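PDB 2P2E: putative Fe-S biosynthesis protein, which is of unknown function but may take part in the assembly of iron-sulphur clusters. Local coordinates for residues A[26-31]-A[47-52]; A[30-35]-A[78-83]; A[97-102]-A[111-116]. All coordinates share one frame; numbering follows the deposited sequence.

Interaction 1: A[26-31]-A[47-52]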
ATOM      1  N   LEU A  26       7.152   2.423  -0.900  1.00 20.90           N
ATOM      2  CA  LEU A  26       5.740   2.202  -0.621  1.00 19.09           C
ATOM      3  C   LEU A  26       5.417   0.746  -0.353  1.00 18.40           C
ATOM      4  O   LEU A  26       5.932  -0.154  -1.021  1.00 18.38           O
ATOM      5  CB  LEU A  26       4.890   2.685  -1.791  1.00 18.37           C
ATOM      6  CG  LEU A  26       4.845   4.196  -1.979  1.00 18.77           C
ATOM      7  CD1 LEU A  26       4.029   4.538  -3.187  1.00 15.97           C
ATOM      8  CD2 LEU A  26       4.244   4.828  -0.752  1.00 18.43           C
ATOM      9  N   LEU A  27       4.548   0.525   0.623  1.00 17.05           N
ATOM     10  CA  LEU A  27       4.148  -0.817   0.966  1.00 17.69           C
ATOM     11  C   LEU A  27       2.638  -0.968   0.991  1.00 18.63           C
ATOM     12  O   LEU A  27       1.922  -0.111   1.511  1.00 20.12           O
ATOM     13  CB  LEU A  27       4.687  -1.200   2.337  1.00 15.30           C
ATOM     14  CG  LEU A  27       6.165  -0.983   2.628  1.00 14.70           C
ATOM     15  CD1 LEU A  27       6.417  -1.416   4.061  1.00 14.07           C
ATOM     16  CD2 LEU A  27       7.034  -1.770   1.663  1.00 13.58           C
ATOM     17  N   LEU A  28       2.155  -2.055   0.406  1.00 19.08           N
ATOM     18  CA  LEU A  28       0.739  -2.358   0.442  1.00 19.17           C
ATOM     19  C   LEU A  28       0.723  -3.391   1.556  1.00 20.65           C
ATOM     20  O   LEU A  28       0.978  -4.572   1.335  1.00 20.54           O
ATOM     21  CB  LEU A  28       0.276  -2.976  -0.866  1.00 18.80           C
ATOM     22  CG  LEU A  28      -1.196  -3.378  -0.878  1.00 20.52           C
ATOM     23  CD1 LEU A  28      -2.093  -2.211  -0.469  1.00 18.65           C
ATOM     24  CD2 LEU A  28      -1.543  -3.843  -2.266  1.00 21.73           C
ATOM     25  N   ASP A  29       0.451  -2.923   2.763  1.00 21.16           N
ATOM     26  CA  ASP A  29       0.458  -3.777   3.929  1.00 23.14           C
ATOM     27  C   ASP A  29      -0.856  -4.456   4.262  1.00 23.86           C
ATOM     28  O   ASP A  29      -1.930  -3.892   4.083  1.00 25.11           O
ATOM     29  CB  ASP A  29       0.937  -2.959   5.137  1.00 25.49           C
ATOM     30  CG  ASP A  29       0.885  -3.734   6.437  1.00 27.45           C
ATOM     31  OD1 ASP A  29       1.458  -4.843   6.488  1.00 28.39           O
ATOM     32  OD2 ASP A  29       0.282  -3.230   7.411  1.00 29.86           O
ATOM     33  N   PHE A  30      -0.752  -5.695   4.725  1.00 25.10           N
ATOM     34  CA  PHE A  30      -1.914  -6.440   5.166  1.00 25.15           C
ATOM     35  C   PHE A  30      -1.730  -6.386   6.681  1.00 25.44           C
ATOM     36  O   PHE A  30      -0.853  -7.037   7.246  1.00 24.22           O
ATOM     37  CB  PHE A  30      -1.883  -7.880   4.663  1.00 25.76           C
ATOM     38  CG  PHE A  30      -3.187  -8.583   4.823  1.00 26.00           C
ATOM     39  CD1 PHE A  30      -4.332  -8.083   4.206  1.00 27.58           C
ATOM     40  CD2 PHE A  30      -3.295  -9.710   5.625  1.00 26.32           C
ATOM     41  CE1 PHE A  30      -5.570  -8.686   4.391  1.00 26.69           C
ATOM     42  CE2 PHE A  30      -4.527 -10.324   5.819  1.00 25.88           C
ATOM     43  CZ  PHE A  30      -5.667  -9.808   5.199  1.00 26.84           C
ATOM     44  N   ASP A  31      -2.552  -5.564   7.319  1.00 26.21           N
ATOM     45  CA  ASP A  31      -2.495  -5.329   8.750  1.00 27.15           C
ATOM     46  C   ASP A  31      -2.921  -6.523   9.574  1.00 27.82           C
ATOM     47  O   ASP A  31      -4.069  -6.608   9.977  1.00 28.97           O
ATOM     48  CB  ASP A  31      -3.381  -4.139   9.089  1.00 27.59           C
ATOM     49  CG  ASP A  31      -3.046  -3.545  10.416  1.00 28.76           C
ATOM     50  OD1 ASP A  31      -2.213  -4.147  11.121  1.00 31.03           O
ATOM     51  OD2 ASP A  31      -3.607  -2.482  10.754  1.00 29.13           O
ATOM     52  N   SER A  47      -6.618  -7.346   9.967  1.00 38.52           N
ATOM     53  CA  SER A  47      -6.227  -7.920   8.690  1.00 37.26           C
ATOM     54  C   SER A  47      -6.894  -7.190   7.530  1.00 36.01           C
ATOM     55  O   SER A  47      -7.730  -7.742   6.811  1.00 35.23           O
ATOM     56  CB  SER A  47      -6.558  -9.414   8.660  1.00 38.25           C
ATOM     57  OG  SER A  47      -7.904  -9.633   9.037  1.00 41.76           O
ATOM     58  N   ASP A  48      -6.511  -5.927   7.368  1.00 33.60           N
ATOM     59  CA  ASP A  48      -7.031  -5.097   6.301  1.00 29.93           C
ATOM     60  C   ASP A  48      -5.896  -4.432   5.554  1.00 27.35           C
ATOM     61  O   ASP A  48      -4.781  -4.356   6.059  1.00 28.40           O
ATOM     62  CB  ASP A  48      -7.961  -4.043   6.868  1.00 30.84           C
ATOM     63  CG  ASP A  48      -9.370  -4.247   6.421  1.00 33.11           C
ATOM     64  OD1 ASP A  48      -9.583  -5.187   5.623  1.00 32.88           O
ATOM     65  OD2 ASP A  48     -10.257  -3.477   6.856  1.00 35.91           O
ATOM     66  N   PHE A  49      -6.185  -3.949   4.354  1.00 24.10           N
ATOM     67  CA  PHE A  49      -5.188  -3.285   3.522  1.00 21.19           C
ATOM     68  C   PHE A  49      -4.967  -1.835   3.865  1.00 19.64           C
ATOM     69  O   PHE A  49      -5.897  -1.124   4.203  1.00 20.83           O
ATOM     70  CB  PHE A  49      -5.600  -3.349   2.063  1.00 19.94           C
ATOM     71  CG  PHE A  49      -5.394  -4.678   1.445  1.00 17.41           C
ATOM     72  CD1 PHE A  49      -4.116  -5.161   1.243  1.00 17.74           C
ATOM     73  CD2 PHE A  49      -6.474  -5.441   1.046  1.00 16.71           C
ATOM     74  CE1 PHE A  49      -3.914  -6.396   0.645  1.00 17.65           C
ATOM     75  CE2 PHE A  49      -6.279  -6.672   0.451  1.00 17.22           C
ATOM     76  CZ  PHE A  49      -4.999  -7.148   0.248  1.00 17.19           C
ATOM     77  N   ARG A  50      -3.726  -1.394   3.754  1.00 17.94           N
ATOM     78  CA  ARG A  50      -3.396  -0.008   4.022  1.00 18.08           C
ATOM     79  C   ARG A  50      -2.040   0.286   3.398  1.00 18.36           C
ATOM     80  O   ARG A  50      -1.249  -0.625   3.166  1.00 17.98           O
ATOM     81  CB  ARG A  50      -3.347   0.244   5.522  1.00 17.24           C
ATOM     82  CG  ARG A  50      -2.288  -0.559   6.208  1.00 19.49           C
ATOM     83  CD  ARG A  50      -2.091  -0.132   7.640  1.00 19.15           C
ATOM     84  NE  ARG A  50      -1.133  -1.006   8.300  1.00 19.42           N
ATOM     85  CZ  ARG A  50      -0.612  -0.769   9.495  1.00 23.06           C
ATOM     86  NH1 ARG A  50      -0.953   0.320  10.169  1.00 24.34           N
ATOM     87  NH2 ARG A  50       0.258  -1.620  10.016  1.00 24.12           N
ATOM     88  N   ILE A  51      -1.773   1.553   3.113  1.00 18.36           N
ATOM     89  CA  ILE A  51      -0.494   1.935   2.529  1.00 19.65           C
ATOM     90  C   ILE A  51       0.473   2.446   3.572  1.00 20.81           C
ATOM     91  O   ILE A  51       0.148   3.341   4.347  1.00 21.33           O
ATOM     92  CB  ILE A  51      -0.637   3.045   1.484  1.00 21.01           C
ATOM     93  CG1 ILE A  51      -1.672   2.641   0.448  1.00 21.43           C
ATOM     94  CG2 ILE A  51       0.697   3.299   0.809  1.00 18.11           C
ATOM     95  CD1 ILE A  51      -1.417   1.302  -0.133  1.00 25.83           C
ATOM     96  N   LEU A  52       1.669   1.876   3.582  1.00 21.18           N
ATOM     97  CA  LEU A  52       2.698   2.291   4.516  1.00 22.56           C
ATOM     98  C   LEU A  52       3.846   2.880   3.731  1.00 23.34           C
ATOM     99  O   LEU A  52       4.179   2.391   2.653  1.00 24.46           O
ATOM    100  CB  LEU A  52       3.230   1.096   5.303  1.00 23.31           C
ATOM    101  CG  LEU A  52       2.482   0.529   6.502  1.00 24.68           C
ATOM    102  CD1 LEU A  52       0.990   0.483   6.227  1.00 27.64           C
ATOM    103  CD2 LEU A  52       3.031  -0.860   6.798  1.00 23.85           C
TER

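Interaction 2: A[30-35]-A[78-83]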
ATOM      1  N   PHE A  30      -0.752  -5.695   4.725  1.00 25.10           N
ATOM      2  CA  PHE A  30      -1.914  -6.440   5.166  1.00 25.15           C
ATOM      3  C   PHE A  30      -1.730  -6.386   6.681  1.00 25.44           C
ATOM      4  O   PHE A  30      -0.853  -7.037   7.246  1.00 24.22           O
ATOM      5  CB  PHE A  30      -1.883  -7.880   4.663  1.00 25.76           C
ATOM      6  CG  PHE A  30      -3.187  -8.583   4.823  1.00 26.00           C
ATOM      7  CD1 PHE A  30      -4.332  -8.083   4.206  1.00 27.58           C
ATOM      8  CD2 PHE A  30      -3.295  -9.710   5.625  1.00 26.32           C
ATOM      9  CE1 PHE A  30      -5.570  -8.686   4.391  1.00 26.69           C
ATOM     10  CE2 PHE A  30      -4.527 -10.324   5.819  1.00 25.88           C
ATOM     11  CZ  PHE A  30      -5.667  -9.808   5.199  1.00 26.84           C
ATOM     12  N   ASP A  31      -2.552  -5.564   7.319  1.00 26.21           N
ATOM     13  CA  ASP A  31      -2.495  -5.329   8.750  1.00 27.15           C
ATOM     14  C   ASP A  31      -2.921  -6.523   9.574  1.00 27.82           C
ATOM     15  O   ASP A  31      -4.069  -6.608   9.977  1.00 28.97           O
ATOM     16  CB  ASP A  31      -3.381  -4.139   9.089  1.00 27.59           C
ATOM     17  CG  ASP A  31      -3.046  -3.545  10.416  1.00 28.76           C
ATOM     18  OD1 ASP A  31      -2.213  -4.147  11.121  1.00 31.03           O
ATOM     19  OD2 ASP A  31      -3.607  -2.482  10.754  1.00 29.13           O
ATOM     20  N   ASP A  32      -1.997  -7.436   9.842  1.00 28.64           N
ATOM     21  CA  ASP A  32      -2.326  -8.632  10.609  1.00 29.45           C
ATOM     22  C   ASP A  32      -1.343  -8.878  11.746  1.00 30.49           C
ATOM     23  O   ASP A  32      -1.392  -9.908  12.417  1.00 30.91           O
ATOM     24  CB  ASP A  32      -2.357  -9.849   9.683  1.00 28.68           C
ATOM     25  CG  ASP A  32      -1.099  -9.971   8.845  1.00 29.26           C
ATOM     26  OD1 ASP A  32      -0.097  -9.305   9.176  1.00 30.01           O
ATOM     27  OD2 ASP A  32      -1.108 -10.739   7.863  1.00 28.81           O
ATOM     28  N   GLY A  33      -0.444  -7.929  11.960  1.00 31.28           N
ATOM     29  CA  GLY A  33       0.517  -8.084  13.028  1.00 31.36           C
ATOM     30  C   GLY A  33       1.760  -8.841  12.614  1.00 31.30           C
ATOM     31  O   GLY A  33       2.714  -8.926  13.383  1.00 32.78           O
ATOM     32  N   VAL A  34       1.756  -9.406  11.413  1.00 30.71           N
ATOM     33  CA  VAL A  34       2.926 -10.133  10.941  1.00 31.14           C
ATOM     34  C   VAL A  34       3.932  -9.164  10.284  1.00 31.97           C
ATOM     35  O   VAL A  34       3.560  -8.301   9.479  1.00 32.13           O
ATOM     36  CB  VAL A  34       2.527 -11.236   9.930  1.00 30.33           C
ATOM     37  CG1 VAL A  34       3.743 -12.063   9.552  1.00 29.55           C
ATOM     38  CG2 VAL A  34       1.462 -12.128  10.529  1.00 28.58           C
ATOM     39  N   GLY A  35       5.204  -9.307  10.647  1.00 32.97           N
ATOM     40  CA  GLY A  35       6.238  -8.452  10.083  1.00 33.31           C
ATOM     41  C   GLY A  35       6.826  -7.503  11.108  1.00 33.57           C
ATOM     42  O   GLY A  35       6.130  -7.076  12.035  1.00 32.23           O
ATOM     43  N   LYS A  78       3.859  -8.265   1.560  1.00 18.95           N
ATOM     44  CA  LYS A  78       4.189  -9.552   2.138  1.00 18.05           C
ATOM     45  C   LYS A  78       3.675 -10.615   1.190  1.00 18.21           C
ATOM     46  O   LYS A  78       2.498 -10.625   0.833  1.00 17.00           O
ATOM     47  CB  LYS A  78       3.550  -9.679   3.517  1.00 17.84           C
ATOM     48  CG  LYS A  78       4.097  -8.659   4.497  1.00 18.44           C
ATOM     49  CD  LYS A  78       3.463  -8.755   5.868  1.00 18.43           C
ATOM     50  CE  LYS A  78       2.057  -8.209   5.878  1.00 18.18           C
ATOM     51  NZ  LYS A  78       1.585  -7.972   7.273  1.00 19.76           N
ATOM     52  N   GLY A  79       4.573 -11.492   0.759  1.00 17.95           N
ATOM     53  CA  GLY A  79       4.195 -12.542  -0.164  1.00 18.41           C
ATOM     54  C   GLY A  79       2.825 -13.141   0.070  1.00 19.96           C
ATOM     55  O   GLY A  79       1.937 -12.999  -0.760  1.00 20.87           O
ATOM     56  N   TYR A  80       2.647 -13.785   1.217  1.00 20.14           N
ATOM     57  CA  TYR A  80       1.388 -14.437   1.557  1.00 20.27           C
ATOM     58  C   TYR A  80       0.112 -13.645   1.333  1.00 20.28           C
ATOM     59  O   TYR A  80      -0.878 -14.203   0.888  1.00 21.30           O
ATOM     60  CB  TYR A  80       1.425 -14.921   3.006  1.00 19.91           C
ATOM     61  CG  TYR A  80       1.437 -13.825   4.044  1.00 20.49           C
ATOM     62  CD1 TYR A  80       0.253 -13.370   4.615  1.00 19.42           C
ATOM     63  CD2 TYR A  80       2.635 -13.276   4.491  1.00 21.39           C
ATOM     64  CE1 TYR A  80       0.259 -12.400   5.614  1.00 20.28           C
ATOM     65  CE2 TYR A  80       2.655 -12.304   5.493  1.00 22.83           C
ATOM     66  CZ  TYR A  80       1.461 -11.876   6.050  1.00 22.67           C
ATOM     67  OH  TYR A  80       1.478 -10.946   7.065  1.00 24.73           O
ATOM     68  N   SER A  81       0.113 -12.357   1.638  1.00 20.58           N
ATOM     69  CA  SER A  81      -1.102 -11.570   1.458  1.00 21.92           C
ATOM     70  C   SER A  81      -1.546 -11.533   0.004  1.00 22.93           C
ATOM     71  O   SER A  81      -2.622 -11.038  -0.315  1.00 23.34           O
ATOM     72  CB  SER A  81      -0.910 -10.147   1.996  1.00 20.51           C
ATOM     73  OG  SER A  81       0.260  -9.554   1.479  1.00 20.97           O
ATOM     74  N   LYS A  82      -0.714 -12.076  -0.870  1.00 24.95           N
ATOM     75  CA  LYS A  82      -1.007 -12.120  -2.296  1.00 26.70           C
ATOM     76  C   LYS A  82      -2.344 -12.812  -2.510  1.00 27.52           C
ATOM     77  O   LYS A  82      -3.047 -12.540  -3.486  1.00 26.22           O
ATOM     78  CB  LYS A  82       0.103 -12.894  -3.007  1.00 28.79           C
ATOM     79  CG  LYS A  82       0.076 -12.848  -4.513  1.00 33.27           C
ATOM     80  CD  LYS A  82       1.320 -13.558  -5.066  1.00 35.90           C
ATOM     81  CE  LYS A  82       1.410 -13.474  -6.597  1.00 37.03           C
ATOM     82  NZ  LYS A  82       2.637 -14.166  -7.122  1.00 38.09           N
HETATM   83  N   MSE A  83      -2.688 -13.705  -1.584  1.00 28.08           N
HETATM   84  CA  MSE A  83      -3.931 -14.463  -1.670  1.00 30.51           C
HETATM   85  C   MSE A  83      -5.154 -13.582  -1.464  1.00 30.40           C
HETATM   86  O   MSE A  83      -6.277 -13.967  -1.807  1.00 29.10           O
HETATM   87  CB  MSE A  83      -3.935 -15.603  -0.644  1.00 34.34           C
HETATM   88  CG  MSE A  83      -4.051 -15.168   0.809  1.00 40.70           C
HETATM   89 SE   MSE A  83      -4.084 -16.705   2.040  1.00 48.80          SE
HETATM   90  CE  MSE A  83      -5.646 -17.629   1.304  1.00 44.95           C
TER

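Interaction 3: A[97-102]-A[111-116]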
ATOM      1  N   ASN A  97     -14.976  11.310   0.506  1.00 38.38           N
ATOM      2  CA  ASN A  97     -14.008  11.677   1.526  1.00 35.08           C
ATOM      3  C   ASN A  97     -12.659  11.831   0.837  1.00 33.57           C
ATOM      4  O   ASN A  97     -12.561  11.650  -0.377  1.00 34.29           O
ATOM      5  CB  ASN A  97     -13.973  10.571   2.581  1.00 34.37           C
ATOM      6  CG  ASN A  97     -13.788   9.203   1.966  1.00 33.83           C
ATOM      7  OD1 ASN A  97     -12.723   8.904   1.417  1.00 34.71           O
ATOM      8  ND2 ASN A  97     -14.824   8.369   2.028  1.00 30.87           N
ATOM      9  N   SER A  98     -11.616  12.158   1.588  1.00 31.85           N
ATOM     10  CA  SER A  98     -10.305  12.344   0.979  1.00 30.26           C
ATOM     11  C   SER A  98      -9.468  11.077   0.991  1.00 30.16           C
ATOM     12  O   SER A  98      -8.255  11.133   0.783  1.00 30.87           O
ATOM     13  CB  SER A  98      -9.542  13.450   1.702  1.00 30.09           C
ATOM     14  OG  SER A  98      -9.283  13.097   3.053  1.00 31.54           O
ATOM     15  N   LEU A  99     -10.102   9.935   1.233  1.00 29.06           N
ATOM     16  CA  LEU A  99      -9.368   8.680   1.276  1.00 27.31           C
ATOM     17  C   LEU A  99      -9.230   8.001  -0.077  1.00 26.85           C
ATOM     18  O   LEU A  99      -9.946   8.322  -1.034  1.00 26.05           O
ATOM     19  CB  LEU A  99     -10.040   7.719   2.247  1.00 28.13           C
ATOM     20  CG  LEU A  99      -9.811   7.997   3.729  1.00 29.55           C
ATOM     21  CD1 LEU A  99     -10.741   7.122   4.553  1.00 31.13           C
ATOM     22  CD2 LEU A  99      -8.369   7.708   4.085  1.00 29.06           C
ATOM     23  N   LEU A 100      -8.298   7.060  -0.156  1.00 24.59           N
ATOM     24  CA  LEU A 100      -8.090   6.324  -1.383  1.00 23.34           C
ATOM     25  C   LEU A 100      -8.957   5.081  -1.377  1.00 24.12           C
ATOM     26  O   LEU A 100      -9.505   4.694  -0.346  1.00 24.72           O
ATOM     27  CB  LEU A 100      -6.630   5.921  -1.531  1.00 22.03           C
ATOM     28  CG  LEU A 100      -5.640   7.057  -1.773  1.00 21.37           C
ATOM     29  CD1 LEU A 100      -4.242   6.492  -1.877  1.00 21.72           C
ATOM     30  CD2 LEU A 100      -5.997   7.792  -3.037  1.00 19.71           C
ATOM     31  N   ARG A 101      -9.071   4.455  -2.540  1.00 23.62           N
ATOM     32  CA  ARG A 101      -9.866   3.252  -2.685  1.00 23.54           C
ATOM     33  C   ARG A 101      -9.034   2.192  -3.393  1.00 22.53           C
ATOM     34  O   ARG A 101      -8.284   2.498  -4.308  1.00 22.32           O
ATOM     35  CB  ARG A 101     -11.113   3.563  -3.508  1.00 25.69           C
ATOM     36  CG  ARG A 101     -12.056   2.404  -3.632  1.00 30.71           C
ATOM     37  CD  ARG A 101     -13.006   2.614  -4.795  1.00 35.79           C
ATOM     38  NE  ARG A 101     -13.716   3.880  -4.688  1.00 40.20           N
ATOM     39  CZ  ARG A 101     -14.584   4.172  -3.719  1.00 43.72           C
ATOM     40  NH1 ARG A 101     -14.853   3.276  -2.766  1.00 44.15           N
ATOM     41  NH2 ARG A 101     -15.175   5.369  -3.696  1.00 44.57           N
ATOM     42  N   LEU A 102      -9.163   0.947  -2.963  1.00 21.43           N
ATOM     43  CA  LEU A 102      -8.432  -0.141  -3.582  1.00 20.39           C
ATOM     44  C   LEU A 102      -9.412  -1.151  -4.158  1.00 22.13           C
ATOM     45  O   LEU A 102     -10.124  -1.821  -3.412  1.00 24.07           O
ATOM     46  CB  LEU A 102      -7.539  -0.841  -2.560  1.00 19.60           C
ATOM     47  CG  LEU A 102      -6.816  -2.067  -3.136  1.00 18.74           C
ATOM     48  CD1 LEU A 102      -5.755  -1.609  -4.101  1.00 15.55           C
ATOM     49  CD2 LEU A 102      -6.200  -2.911  -2.032  1.00 18.03           C
HETATM   50  N   MSE A 111     -10.799  -2.724  -0.697  1.00 29.34           N
HETATM   51  CA  MSE A 111     -10.690  -1.806   0.429  1.00 29.53           C
HETATM   52  C   MSE A 111     -11.282  -0.452   0.063  1.00 27.61           C
HETATM   53  O   MSE A 111     -10.609   0.387  -0.522  1.00 28.32           O
HETATM   54  CB  MSE A 111      -9.232  -1.617   0.817  1.00 31.95           C
HETATM   55  CG  MSE A 111      -9.062  -0.616   1.931  1.00 38.16           C
HETATM   56 SE   MSE A 111      -9.927  -1.244   3.563  1.00 47.44          SE
HETATM   57  CE  MSE A 111      -8.960  -0.179   4.893  1.00 40.61           C
ATOM     58  N   PRO A 112     -12.549  -0.217   0.413  1.00 26.75           N
ATOM     59  CA  PRO A 112     -13.196   1.064   0.093  1.00 24.78           C
ATOM     60  C   PRO A 112     -12.564   2.325   0.671  1.00 22.54           C
ATOM     61  O   PRO A 112     -12.700   3.400   0.099  1.00 23.74           O
ATOM     62  CB  PRO A 112     -14.635   0.856   0.569  1.00 24.58           C
ATOM     63  CG  PRO A 112     -14.501  -0.178   1.650  1.00 26.20           C
ATOM     64  CD  PRO A 112     -13.490  -1.136   1.074  1.00 26.35           C
ATOM     65  N   ALA A 113     -11.878   2.204   1.801  1.00 20.83           N
ATOM     66  CA  ALA A 113     -11.229   3.355   2.419  1.00 19.04           C
ATOM     67  C   ALA A 113      -9.783   2.995   2.755  1.00 18.92           C
ATOM     68  O   ALA A 113      -9.471   2.561   3.859  1.00 19.56           O
ATOM     69  CB  ALA A 113     -11.978   3.769   3.673  1.00 15.56           C
ATOM     70  N   LEU A 114      -8.904   3.184   1.785  1.00 18.78           N
ATOM     71  CA  LEU A 114      -7.490   2.866   1.929  1.00 17.63           C
ATOM     72  C   LEU A 114      -6.713   4.012   2.569  1.00 18.04           C
ATOM     73  O   LEU A 114      -6.549   5.057   1.964  1.00 19.83           O
ATOM     74  CB  LEU A 114      -6.944   2.570   0.546  1.00 16.21           C
ATOM     75  CG  LEU A 114      -5.544   2.021   0.347  1.00 15.55           C
ATOM     76  CD1 LEU A 114      -5.413   0.637   0.966  1.00 15.34           C
ATOM     77  CD2 LEU A 114      -5.283   1.974  -1.148  1.00 13.59           C
ATOM     78  N   SER A 115      -6.219   3.816   3.784  1.00 18.94           N
ATOM     79  CA  SER A 115      -5.482   4.875   4.475  1.00 19.12           C
ATOM     80  C   SER A 115      -4.004   4.885   4.153  1.00 19.32           C
ATOM     81  O   SER A 115      -3.484   3.959   3.549  1.00 21.30           O
ATOM     82  CB  SER A 115      -5.631   4.736   5.984  1.00 19.66           C
ATOM     83  OG  SER A 115      -4.837   3.673   6.474  1.00 20.02           O
ATOM     84  N   ILE A 116      -3.322   5.937   4.575  1.00 20.47           N
ATOM     85  CA  ILE A 116      -1.894   6.049   4.333  1.00 21.59           C
ATOM     86  C   ILE A 116      -1.142   6.315   5.630  1.00 21.93           C
ATOM     87  O   ILE A 116      -1.472   7.236   6.364  1.00 21.85           O
ATOM     88  CB  ILE A 116      -1.590   7.189   3.374  1.00 20.73           C
ATOM     89  CG1 ILE A 116      -2.485   7.073   2.148  1.00 21.84           C
ATOM     90  CG2 ILE A 116      -0.115   7.157   2.987  1.00 18.71           C
ATOM     91  CD1 ILE A 116      -2.486   8.303   1.290  1.00 20.69           C
TER
HETATM   92  O   HOH W   1      -6.112   7.767   1.803  1.00 31.48           O

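Interaction 1: A[26-31]-A[47-52]
D29 and R50 face each other as a hydrogen-bonded pair between two antiparallel neighbours of the large mixed sheet, strands 24-30 and 49-55, and their side chains form the middle of a salt-bridge network. Lying side by side and pointing the same way, the two meet at a single carboxylate oxygen. D29 OD2 receives R50 NE at 2.8 Å on its anti lone pair, and R50 NH2 at 3.1 Å, the oxygen lying close to the guanidinium plane at its edge. The arginine begins with CG wedged between the backbone N and the carbonyl carbon (chi1 62°) and then runs extended to NE. D31 adds its charge differently: its carboxylate is stacked on one face of the guanidinium, with D31 OD2 3.7 Å above the centre, an approach that brings electrostatics but no directed N-H. On the opposite face sits L52, offset toward the rim, and its CD2 also packs against D29 CB at 3.4 Å. Further partners fix the polar ends, Y64 OH bonding to D29 OD1 and the V42 carbonyl taking R50 NH1, so these buried charges should be well compensated. The face that carries L28, F30, F49 and I51 is apolar here. There L28 CD1 touches I51 CD1 at 3.6 Å, and the edge of F30 is turned toward the face of F49 in a T-shaped pair with planes at 63°. Paired backbone bonds at L27-L52 and D29-R50 set this register, and beyond the F30-F49 pair D31 N donates to D48 O at 2.8 Å.

Interaction 2: A[30-35]-A[78-83]
An Asx turn at D32, in the loop that leaves strand 24-30, receives the side chains of K78 and Y80 from the loop after strand 75-77, where a short 3-10 segment begins at Y80. Within the turn V34 N donates to D32 OD1, so the carboxylate is tied to its own backbone as well as to the other loop. K78 NZ makes a salt bridge to D32 OD1 at 2.9 Å, meeting it from the face of the carboxylate opposite to V34 N, and also donates to two main-chain oxygens, F30 O at 2.6 Å and V34 O at 3.0 Å. The ammonium group thus ties together F30, D32 and V34, and a concentration of oxygens of this kind would be expected to stabilise its positive charge. The lysine starts with CG anti to the carbonyl carbon and bends at chi3 (-74°), which turns CE out of the extended line of the chain. D29 OD1, on the adjoining strand, is a weaker, longer ionic partner of the same nitrogen. The other oxygen of D32, OD2, is taken by Y80: the two side chains reach tip to tip with ring and carboxylate nearly coplanar, 16° apart, and Y80 OH donates to the syn lone pair of D32 OD2 at 2.7 Å. V34 crosses the tyrosine obliquely, its CB lying 4.1 Å from Y80 CZ. Nearer the sheet the contact turns apolar, as F30 CB rests on S81 CB at 3.6 Å, while the ring of F30 stacks with Y84. S81 is itself held in place, since its OG donates to K78 O at 2.6 Å, in the carbonyl plane and on a lone pair.

Interaction 3: A[97-102]-A[111-116]
L100 and L102 pair antiparallel with L114 and M111, but the register slips by one residue between the two pairs, where the second strand turns a corner at P112 and A113. The L102-M111 pair is held both ways, with L102 N to M111 O and M111 N to L102 O each at 2.9 Å. At L100 the bonding is uneven. L114 N reaches L100 O at 2.7 Å from well above the carbonyl plane, whereas L100 N to L114 O is a weak 3.4 Å bond, and a water that accepts from L100 N and donates to L114 O bridges the same two atoms. L114, whose chi2 of 64° places its CD branches, brings CD2 to within 3.9 Å of L102 CB, and L100 CD1 meets I116 CD1 at 4.0 Å. These leucines are buried, with F49 and I51 of the neighbouring strand lying against L114. Beside the bulge L99 CD1 packs on A113 CB at 3.7 Å; R101 has its guanidinium near P112 but forms its salt bridge with E109. Such a slipped pairing is a beta bulge, here within the hairpin of strands 100-104 and 108-118.

In the fold
Interactions 1 and 2 have centres about 8 Å apart and share F30 and D31: strand 24-30 pairs with 49-55 in the first, and the loop that continues it meets residues 78-83 in the second. D29 and K78 form a weak ionic link between them. Interaction 3 comes last along the chain, its centre about 11 Å from that of interaction 1 and about 18 Å from that of interaction 2. Strands 49-55 and 108-118 are neighbours in the mixed sheet, joined by a probable hydrogen bond from I51 N to S115 O, so interactions 1 and 3 form one continuous region of it, while interaction 2 joins the loops that follow the neighbouring strands 24-30 and 75-77, all within the Fe-S biosynthesis family region.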